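Local coordinates for protein hydroxyethylphosphonate dioxygenase (Streptomyces albus, PDB 6B9R) that probably uses a mononuclear non-haem iron centre and dioxygen to convert 2-hydroxyethylphosphonate into hydroxymethylphosphonate, at residues D258-K263 with S283-A288. Numbering follows the deposited sequence.
Sequences DRSGLK and SALAEA
Ser260 packs against Ala284 and Ala288, which lie one turn apart on the facing helix. The CA atoms of Ser260 and Ala284 are 5.1 Å apart, a close approach that the small residues allow. Ser260 CB lies 3.9 Å from Ala288 CB and also touches the carbonyl oxygen of Ala284. In return, the methyl of Ala284 rests 3.6 Å from Ser260 O. No hydrogen bond crosses between the two segments. Ser260 OG sits between its own backbone N and carbonyl carbon (chi1 69°). There it accepts a hydrogen bond from Leu262 N at 3.2 Å, forming an ST turn, and it is also hydrogen-bonded to Leu256 O. An alanine in place of Ser260 keeps CB but would probably leave both Leu262 N and Leu256 O without their OG partner, so the turn would be less firmly held. Just past the helix end, Gly261 has positive phi and lets the chain swing round. Leu262 then points back at the facing helix. Its CD1 meets Ala284 CB at 3.7 Å, and its CD2 meets Leu285 CD2 at 3.8 Å. The two leucine side chains cross at about a right angle. The other flank is looser and faces solvent. Arg259 gives only its CB, 3.8 Å from Ala288 CB. Bends at chi2 and chi3 lead its guanidinium away to salt bridges with Asp258 and Glu255; the NH2 bond to Asp258 OD2 is weak. The contact lies within the Cro/C1-type domain, far from the chain centre. Helix 253-260, this turn and helix 264-271 are consistent with its helix-turn-helix unit, which helix 279-288 packs against. Helix 264-271 adds Val267 against Leu262 and Leu270 against Leu285. Leu256 of helix 253-260 also packs against Leu285 and Ala288, and Leu296 touches Leu285.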
loop_
_atom_site.group_PDB
_atom_site.type_symbol
_atom_site.label_atom_id
_atom_site.label_comp_id
_atom_site.label_asym_id
_atom_site.label_seq_id
_atom_site.Cartn_x
_atom_site.Cartn_y
_atom_site.Cartn_z
ATOM N N ASP A 258 32.563 0.454 5.411
ATOM C CA ASP A 258 33.150 -0.289 6.521
ATOM C C ASP A 258 32.216 -1.400 6.984
ATOM O O ASP A 258 32.658 -2.528 7.235
ATOM C CB ASP A 258 33.482 0.670 7.668
ATOM C CG ASP A 258 34.524 0.108 8.620
ATOM O OD1 ASP A 258 35.381 -0.683 8.169
ATOM O OD2 ASP A 258 34.478 0.446 9.821
ATOM N N ARG A 259 30.914 -1.111 7.073
ATOM C CA ARG A 259 29.968 -2.131 7.508
ATOM C C ARG A 259 29.828 -3.234 6.468
ATOM O O ARG A 259 29.671 -4.408 6.821
ATOM C CB ARG A 259 28.601 -1.507 7.806
ATOM C CG ARG A 259 28.574 -0.465 8.942
ATOM C CD ARG A 259 28.750 -1.069 10.356
ATOM N NE ARG A 259 30.094 -1.606 10.596
ATOM C CZ ARG A 259 31.192 -0.867 10.762
ATOM N NH1 ARG A 259 31.126 0.458 10.729
ATOM N NH2 ARG A 259 32.366 -1.458 10.964
ATOM N N SER A 260 29.868 -2.887 5.181
ATOM C CA SER A 260 29.644 -3.893 4.153
ATOM C C SER A 260 30.908 -4.638 3.758
ATOM O O SER A 260 30.810 -5.735 3.202
ATOM C CB SER A 260 29.029 -3.261 2.901
ATOM O OG SER A 260 29.962 -2.420 2.241
ATOM N N GLY A 261 32.080 -4.078 4.027
ATOM C CA GLY A 261 33.312 -4.668 3.544
ATOM C C GLY A 261 33.679 -4.288 2.129
ATOM O O GLY A 261 34.623 -4.863 1.575
ATOM N N LEU A 262 32.949 -3.359 1.519
ATOM C CA LEU A 262 33.267 -2.849 0.196
ATOM C C LEU A 262 34.218 -1.663 0.314
ATOM O O LEU A 262 34.331 -1.033 1.366
ATOM C CB LEU A 262 31.994 -2.432 -0.543
ATOM C CG LEU A 262 31.138 -3.504 -1.230
ATOM C CD1 LEU A 262 30.591 -4.521 -0.247
ATOM C CD2 LEU A 262 29.997 -2.862 -2.003
ATOM N N LYS A 263 34.919 -1.372 -0.776
ATOM C CA LYS A 263 35.766 -0.188 -0.813
ATOM C C LYS A 263 34.907 1.067 -0.941
ATOM O O LYS A 263 33.864 1.063 -1.594
ATOM C CB LYS A 263 36.750 -0.271 -1.983
ATOM C CG LYS A 263 37.740 -1.438 -1.894
ATOM N N SER A 283 24.293 -8.219 -1.715
ATOM C CA SER A 283 24.032 -8.907 -0.453
ATOM C C SER A 283 24.732 -8.210 0.700
ATOM O O SER A 283 24.153 -8.051 1.782
ATOM C CB SER A 283 24.486 -10.365 -0.532
ATOM O OG SER A 283 23.823 -11.052 -1.571
ATOM N N ALA A 284 25.990 -7.812 0.493
ATOM C CA ALA A 284 26.750 -7.136 1.536
ATOM C C ALA A 284 26.155 -5.768 1.847
ATOM O O ALA A 284 26.018 -5.394 3.018
ATOM C CB ALA A 284 28.216 -7.016 1.112
ATOM N N LEU A 285 25.793 -5.008 0.813
ATOM C CA LEU A 285 25.180 -3.705 1.045
ATOM C C LEU A 285 23.846 -3.849 1.760
ATOM O O LEU A 285 23.563 -3.110 2.711
ATOM C CB LEU A 285 24.995 -2.961 -0.278
ATOM C CG LEU A 285 26.262 -2.523 -1.011
ATOM C CD1 LEU A 285 25.924 -2.108 -2.431
ATOM C CD2 LEU A 285 26.953 -1.384 -0.264
ATOM N N ALA A 286 23.013 -4.795 1.318
ATOM C CA ALA A 286 21.710 -4.990 1.952
ATOM C C ALA A 286 21.852 -5.295 3.438
ATOM O O ALA A 286 21.168 -4.690 4.270
ATOM C CB ALA A 286 20.937 -6.105 1.253
ATOM N N GLU A 287 22.747 -6.226 3.791
ATOM C CA GLU A 287 22.934 -6.570 5.200
ATOM C C GLU A 287 23.405 -5.366 5.993
ATOM O O GLU A 287 22.966 -5.146 7.128
ATOM C CB GLU A 287 23.939 -7.715 5.355
ATOM C CG GLU A 287 24.039 -8.282 6.790
ATOM C CD GLU A 287 24.854 -7.421 7.785
ATOM O OE1 GLU A 287 25.739 -6.631 7.368
ATOM O OE2 GLU A 287 24.607 -7.546 9.007
ATOM N N ALA A 288 24.320 -4.585 5.417
ATOM C CA ALA A 288 24.812 -3.411 6.111
ATOM C C ALA A 288 23.703 -2.398 6.323
ATOM O O ALA A 288 23.717 -1.666 7.316
ATOM C CB ALA A 288 25.963 -2.788 5.323
#